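Local coordinates for hypothetical protein, GDSL-like Lipase/Acylhydrolase family protein (PDB 4M8K) that is a putative GDSL-like lipase or acylhydrolase that probably hydrolyses ester bonds, though its natural substrate is unknown, at residues A[83-88]-A[103-108]; A[96-101]-A[142-147]. One frame throughout, in Å; residues are numbered along the deposited sequence.

Interaction 1 of 2, residues A[83-88]-A[103-108]. With ACT (acetate ion), chain C.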
loop_
_atom_site.group_PDB
_atom_site.type_symbol
_atom_site.label_atom_id
_atom_site.label_comp_id
_atom_site.label_asym_id
_atom_site.label_seq_id
_atom_site.Cartn_x
_atom_site.Cartn_y
_atom_site.Cartn_z
ATOM N N SER A 83 -7.737 6.991 -0.469
ATOM C CA SER A 83 -7.929 7.169 -1.917
ATOM C C SER A 83 -7.156 8.323 -2.488
ATOM O O SER A 83 -7.195 9.422 -1.974
ATOM C CB SER A 83 -9.398 7.448 -2.241
ATOM O OG SER A 83 -10.158 6.333 -1.976
ATOM N N GLY A 84 -6.427 8.077 -3.571
ATOM C CA GLY A 84 -5.711 9.147 -4.217
ATOM C C GLY A 84 -4.390 9.466 -3.541
ATOM O O GLY A 84 -3.559 10.199 -4.111
ATOM N N SER A 85 -4.129 8.886 -2.370
ATOM C CA SER A 85 -2.908 9.284 -1.623
ATOM C C SER A 85 -1.612 8.743 -2.271
ATOM O O SER A 85 -1.563 7.641 -2.829
ATOM C CB SER A 85 -2.918 8.846 -0.149
ATOM O OG SER A 85 -2.951 7.420 -0.028
ATOM N N THR A 86 -0.602 9.597 -2.243
ATOM C CA THR A 86 0.695 9.372 -2.829
ATOM C C THR A 86 1.708 8.973 -1.790
ATOM O O THR A 86 1.569 9.273 -0.616
ATOM C CB THR A 86 1.233 10.683 -3.463
ATOM O OG1 THR A 86 1.020 11.740 -2.546
ATOM C CG2 THR A 86 0.529 10.984 -4.767
ATOM N N VAL A 87 2.769 8.312 -2.219
ATOM C CA VAL A 87 3.881 8.071 -1.335
ATOM C C VAL A 87 4.591 9.369 -0.961
ATOM O O VAL A 87 4.896 9.599 0.211
ATOM C CB VAL A 87 4.888 7.146 -2.011
ATOM C CG1 VAL A 87 6.183 7.068 -1.221
ATOM C CG2 VAL A 87 4.262 5.770 -2.186
ATOM N N CYS A 88 4.905 10.196 -1.964
ATOM C CA CYS A 88 5.591 11.446 -1.758
ATOM C C CYS A 88 4.570 12.575 -1.461
ATOM O O CYS A 88 3.332 12.370 -1.604
ATOM C CB CYS A 88 6.508 11.813 -2.959
ATOM S SG CYS A 88 5.643 12.372 -4.431
ATOM N N ILE A 103 3.978 8.760 3.797
ATOM C CA ILE A 103 5.066 9.032 4.749
ATOM C C ILE A 103 4.609 9.809 5.974
ATOM O O ILE A 103 5.313 9.843 6.994
ATOM C CB ILE A 103 6.278 9.684 4.062
ATOM C CG1 ILE A 103 5.916 11.018 3.400
ATOM C CG2 ILE A 103 6.899 8.716 3.053
ATOM C CD1 ILE A 103 7.112 11.600 2.661
ATOM N N THR A 104 3.404 10.333 5.928
ATOM C CA THR A 104 2.823 11.010 7.072
ATOM C C THR A 104 1.939 10.098 7.907
ATOM O O THR A 104 1.509 10.502 8.966
ATOM C CB THR A 104 1.980 12.221 6.630
ATOM O OG1 THR A 104 0.786 11.764 5.977
ATOM C CG2 THR A 104 2.776 13.101 5.672
ATOM N N ARG A 105 1.675 8.875 7.435
ATOM C CA ARG A 105 0.749 7.961 8.112
ATOM C C ARG A 105 1.386 6.765 8.770
ATOM O O ARG A 105 0.714 5.917 9.313
ATOM C CB ARG A 105 -0.272 7.527 7.087
ATOM C CG ARG A 105 -1.273 8.658 6.811
ATOM C CD ARG A 105 -1.838 8.646 5.401
ATOM N NE ARG A 105 -2.330 7.330 5.054
ATOM C CZ ARG A 105 -2.338 6.799 3.848
ATOM N NH1 ARG A 105 -1.921 7.464 2.788
ATOM N NH2 ARG A 105 -2.771 5.580 3.717
ATOM N N ILE A 106 2.725 6.729 8.742
ATOM C CA ILE A 106 3.515 5.585 9.189
ATOM C C ILE A 106 3.467 5.274 10.693
ATOM O O ILE A 106 3.775 4.162 11.053
ATOM C CB ILE A 106 5.012 5.772 8.797
ATOM C CG1 ILE A 106 5.576 7.075 9.335
ATOM C CG2 ILE A 106 5.166 5.754 7.281
ATOM C CD1 ILE A 106 7.102 7.169 9.161
ATOM N N HIS A 107 3.057 6.224 11.534
ATOM C CA HIS A 107 2.841 5.976 12.973
ATOM C C HIS A 107 1.484 5.396 13.334
ATOM O O HIS A 107 1.280 5.034 14.497
ATOM C CB HIS A 107 3.020 7.260 13.813
ATOM C CG HIS A 107 4.382 7.876 13.713
ATOM N ND1 HIS A 107 5.366 7.669 14.650
ATOM C CD2 HIS A 107 4.925 8.697 12.773
ATOM C CE1 HIS A 107 6.446 8.339 14.310
ATOM N NE2 HIS A 107 6.205 8.975 13.173
ATOM N N ASN A 108 0.549 5.326 12.404
ATOM C CA ASN A 108 -0.792 4.902 12.760
ATOM C C ASN A 108 -1.161 3.603 12.046
ATOM O O ASN A 108 -1.995 3.592 11.137
ATOM C CB ASN A 108 -1.765 6.048 12.455
ATOM C CG ASN A 108 -3.119 5.854 13.045
ATOM O OD1 ASN A 108 -3.350 5.110 14.001
ATOM N ND2 ASN A 108 -4.077 6.555 12.450
HETATM C C ACT C . -6.019 5.456 -6.188
HETATM O O ACT C . -7.170 5.674 -6.600
HETATM O OXT ACT C . -5.696 5.832 -5.060
HETATM C CH3 ACT C . -5.006 4.720 -7.012
#

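Interaction 2 of 2, residues A[96-101]-A[142-147]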
loop_
_atom_site.group_PDB
_atom_site.type_symbol
_atom_site.label_atom_id
_atom_site.label_comp_id
_atom_site.label_asym_id
_atom_site.label_seq_id
_atom_site.Cartn_x
_atom_site.Cartn_y
_atom_site.Cartn_z
ATOM N N ASP A 96 -0.431 19.990 -2.683
ATOM C CA ASP A 96 0.381 19.595 -1.564
ATOM C C ASP A 96 -0.310 18.469 -0.769
ATOM O O ASP A 96 -1.279 18.697 -0.075
ATOM C CB ASP A 96 0.656 20.774 -0.653
ATOM C CG ASP A 96 1.825 20.513 0.219
ATOM O OD1 ASP A 96 1.795 19.572 1.024
ATOM O OD2 ASP A 96 2.801 21.231 0.055
ATOM N N TYR A 97 0.216 17.254 -0.875
ATOM C CA TYR A 97 -0.371 16.112 -0.205
ATOM C C TYR A 97 0.339 15.797 1.143
ATOM O O TYR A 97 0.338 14.653 1.619
ATOM C CB TYR A 97 -0.370 14.930 -1.166
ATOM C CG TYR A 97 -1.593 14.816 -2.068
ATOM C CD1 TYR A 97 -2.488 15.886 -2.264
ATOM C CD2 TYR A 97 -1.862 13.618 -2.724
ATOM C CE1 TYR A 97 -3.624 15.729 -3.056
ATOM C CE2 TYR A 97 -2.976 13.467 -3.511
ATOM C CZ TYR A 97 -3.872 14.493 -3.662
ATOM O OH TYR A 97 -4.934 14.276 -4.505
ATOM N N SER A 98 0.949 16.814 1.747
ATOM C CA SER A 98 1.614 16.669 3.054
ATOM C C SER A 98 0.604 16.296 4.113
ATOM O O SER A 98 0.988 15.911 5.226
ATOM C CB SER A 98 2.302 17.994 3.503
ATOM O OG SER A 98 3.237 18.426 2.546
ATOM N N ASP A 99 -0.674 16.515 3.841
ATOM C CA ASP A 99 -1.718 16.145 4.762
ATOM C C ASP A 99 -2.126 14.656 4.648
ATOM O O ASP A 99 -2.858 14.195 5.481
ATOM C CB ASP A 99 -2.981 17.036 4.569
ATOM C CG ASP A 99 -3.605 16.935 3.188
ATOM O OD1 ASP A 99 -3.031 16.337 2.257
ATOM O OD2 ASP A 99 -4.706 17.513 2.997
ATOM N N ARG A 100 -1.660 13.901 3.652
ATOM C CA ARG A 100 -2.164 12.547 3.422
ATOM C C ARG A 100 -1.209 11.558 2.802
ATOM O O ARG A 100 -1.622 10.430 2.495
ATOM C CB ARG A 100 -3.383 12.574 2.492
ATOM C CG ARG A 100 -3.044 13.045 1.061
ATOM C CD ARG A 100 -4.332 13.439 0.281
ATOM N NE ARG A 100 -4.841 14.695 0.785
ATOM C CZ ARG A 100 -5.998 15.229 0.415
ATOM N NH1 ARG A 100 -6.821 14.597 -0.434
ATOM N NH2 ARG A 100 -6.348 16.372 0.921
ATOM N N SER A 101 0.048 11.923 2.647
ATOM C CA SER A 101 0.966 11.068 1.941
ATOM C C SER A 101 1.327 9.879 2.793
ATOM O O SER A 101 1.173 9.953 4.016
ATOM C CB SER A 101 2.197 11.875 1.542
ATOM O OG SER A 101 2.789 12.447 2.672
ATOM N N ASP A 142 12.915 17.705 -0.108
ATOM C CA ASP A 142 13.356 16.522 -0.830
ATOM C C ASP A 142 12.155 15.557 -0.999
ATOM O O ASP A 142 12.034 14.855 -2.001
ATOM C CB ASP A 142 14.373 15.742 -0.059
ATOM C CG ASP A 142 15.713 16.413 0.040
ATOM O OD1 ASP A 142 16.032 17.201 -0.854
ATOM O OD2 ASP A 142 16.439 16.098 1.013
ATOM N N LEU A 143 11.288 15.527 -0.011
ATOM C CA LEU A 143 10.282 14.480 0.086
ATOM C C LEU A 143 9.049 14.719 -0.797
ATOM O O LEU A 143 8.152 13.885 -0.798
ATOM C CB LEU A 143 9.894 14.250 1.543
ATOM C CG LEU A 143 10.972 13.656 2.436
ATOM C CD1 LEU A 143 10.548 13.688 3.891
ATOM C CD2 LEU A 143 11.274 12.243 2.018
ATOM N N TYR A 144 9.036 15.843 -1.518
ATOM C CA TYR A 144 8.100 16.105 -2.640
ATOM C C TYR A 144 8.419 15.215 -3.836
ATOM O O TYR A 144 7.605 15.079 -4.721
ATOM C CB TYR A 144 8.099 17.617 -3.028
ATOM C CG TYR A 144 7.277 18.436 -2.091
ATOM C CD1 TYR A 144 5.917 18.581 -2.322
ATOM C CD2 TYR A 144 7.826 19.052 -0.967
ATOM C CE1 TYR A 144 5.136 19.272 -1.447
ATOM C CE2 TYR A 144 7.030 19.740 -0.065
ATOM C CZ TYR A 144 5.693 19.860 -0.330
ATOM O OH TYR A 144 4.897 20.572 0.520
ATOM N N SER A 145 9.607 14.591 -3.872
ATOM C CA SER A 145 9.959 13.721 -4.966
ATOM C C SER A 145 9.779 12.214 -4.604
ATOM O O SER A 145 9.875 11.814 -3.429
ATOM C CB SER A 145 11.411 13.980 -5.404
ATOM O OG SER A 145 11.490 15.246 -6.050
ATOM N N PHE A 146 9.552 11.400 -5.614
ATOM C CA PHE A 146 9.225 9.994 -5.354
ATOM C C PHE A 146 10.343 9.134 -4.735
ATOM O O PHE A 146 10.138 8.394 -3.717
ATOM C CB PHE A 146 8.744 9.308 -6.617
ATOM C CG PHE A 146 8.265 7.911 -6.348
ATOM C CD1 PHE A 146 7.008 7.714 -5.741
ATOM C CD2 PHE A 146 9.059 6.815 -6.588
ATOM C CE1 PHE A 146 6.583 6.465 -5.400
ATOM C CE2 PHE A 146 8.587 5.535 -6.298
ATOM C CZ PHE A 146 7.355 5.372 -5.691
ATOM N N ARG A 147 11.519 9.159 -5.334
ATOM C CA ARG A 147 12.586 8.322 -4.800
ATOM C C ARG A 147 12.978 8.671 -3.350
ATOM O O ARG A 147 13.027 7.757 -2.525
ATOM C CB ARG A 147 13.794 8.322 -5.699
ATOM C CG ARG A 147 13.531 7.576 -7.007
ATOM C CD ARG A 147 14.645 7.857 -7.996
ATOM N NE ARG A 147 14.456 7.176 -9.286
ATOM C CZ ARG A 147 15.138 7.480 -10.386
ATOM N NH1 ARG A 147 16.024 8.475 -10.370
ATOM N NH2 ARG A 147 14.942 6.804 -11.514
#

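Interaction 1 of 2, residues A[83-88]-A[103-108]
Arg-105 reaches Ser-85 through the edge of its guanidinium: NH1 lies 3.0 Å from Ser-85 OG, a weak, bent hydrogen bond (136° at the hydrogen). The arginine chain leaves with CG anti to the carbonyl carbon (chi1 -75°) and bends at chi3 (50°), which brings NH1 to the Ser-85 hydroxyl. Arginine suits this interior because it offers many N-H groups to backbone oxygens: NH2 binds the carbonyls of Asn-80 and Gly-27, and NH1 that of Arg-100. Small Ser-85 can sit close against it, while its hydroxyl also bonds to Tyr-82 O. A methionine in place of Arg-105 would probably leave these carbonyls without the donors that Arg-105 supplies and Ser-85 without its partner across the contact.

Farther along, Ile-103 straddles Val-87 O, its CG1 and CG2 each 3.6 Å from that oxygen, which is buried without a polar partner. Thr-86 OG1 donates to Cys-88 O at 2.6 Å, bracing the loop locally.

Gly-84, whose positive phi favours glycine, gives its N to OXT of an acetate ion, probably from the crystallisation liquor, at 2.8 Å; Ser-29, Asn-122 and His-205 also bind it. This constellation is consistent with the active site and oxyanion hole of an SGNH hydrolase.

Interaction 2 of 2, residues A[96-101]-A[142-147]
Tyr-144 turns the hydroxyl end of its ring toward Asp-96 and Ser-98 from a short 3-10 turn. The segment begins with Asp-142, whose O accepts a hydrogen bond from Ser-145 N at 3.1 Å, closing the turn that carries the tyrosine. Asp-142 OD2 is itself bonded to Gln-134, and the backbone of the next residue, Leu-143, is bonded to that of His-89.

At Tyr-144 the two segments meet. With CG anti to the backbone N (chi1 -161°), the Asp-96 side chain extends far enough for its carboxylate to arrive at the ring's edge. The carboxylate and ring planes stand 84° apart. The modelled 2.2 Å between Asp-96 OD2 and Tyr-144 OH is too short to be trusted, so the exact bonding there is doubtful. Ser-98 OG lies obliquely to the ring, 3.4 Å from Tyr-144 OH. Aspartate suits its place as the head of an Asx turn: Ser-98 N donates to Asp-96 OD1 at 3.0 Å, which holds the carboxylate against rotation. Lys-140 adds a positive charge, bonding Ser-98 OG and, weakly, Tyr-144 OH.

Ser-145 then occupies the N-cap position without a side-chain capping bond. Phe-146, apolar and buried, packs on helix 176-189, and Arg-147 extends to Ser-181.

On the loop side, Arg-100 grips Asp-99 side-on in a bidentate salt bridge, NE to OD1 and NH2 to OD2, each 2.9 Å, while Arg-100 CD rests 3.7 Å above the Tyr-97 ring. The contact brings the Asx turn of the loop after strand 75-81 against the 3-10 turn that precedes helix 146-160, part of the beta-alpha-beta crossover linking strands 114-118 and 165-170 in the three-layer alpha/beta/alpha, flavodoxin-like fold of SGNH (GDSL) hydrolases.

Both contacts draw on the long loop between strands 75-81 and 114-118, and their segments alternate along the chain, with centres about 9 Å apart. Interaction 1 folds that loop on itself in the buried interior, where one end adjoins the acetate site. Interaction 2 lies at the surface and sets the loop beside the 3-10 turn ahead of helix 146-160, where a tyrosine hydroxyl, a carboxylate and a serine hydroxyl gather near a lysine. The probable bond from Arg-105 to Arg-100 O is their shared joint, and Cys-88 SG packs 3.4 Å from Tyr-144 O. Inside, an arginine serves several backbone carbonyls, though Val-87 O has no partner; outside, charged and hydroxyl side chains meet.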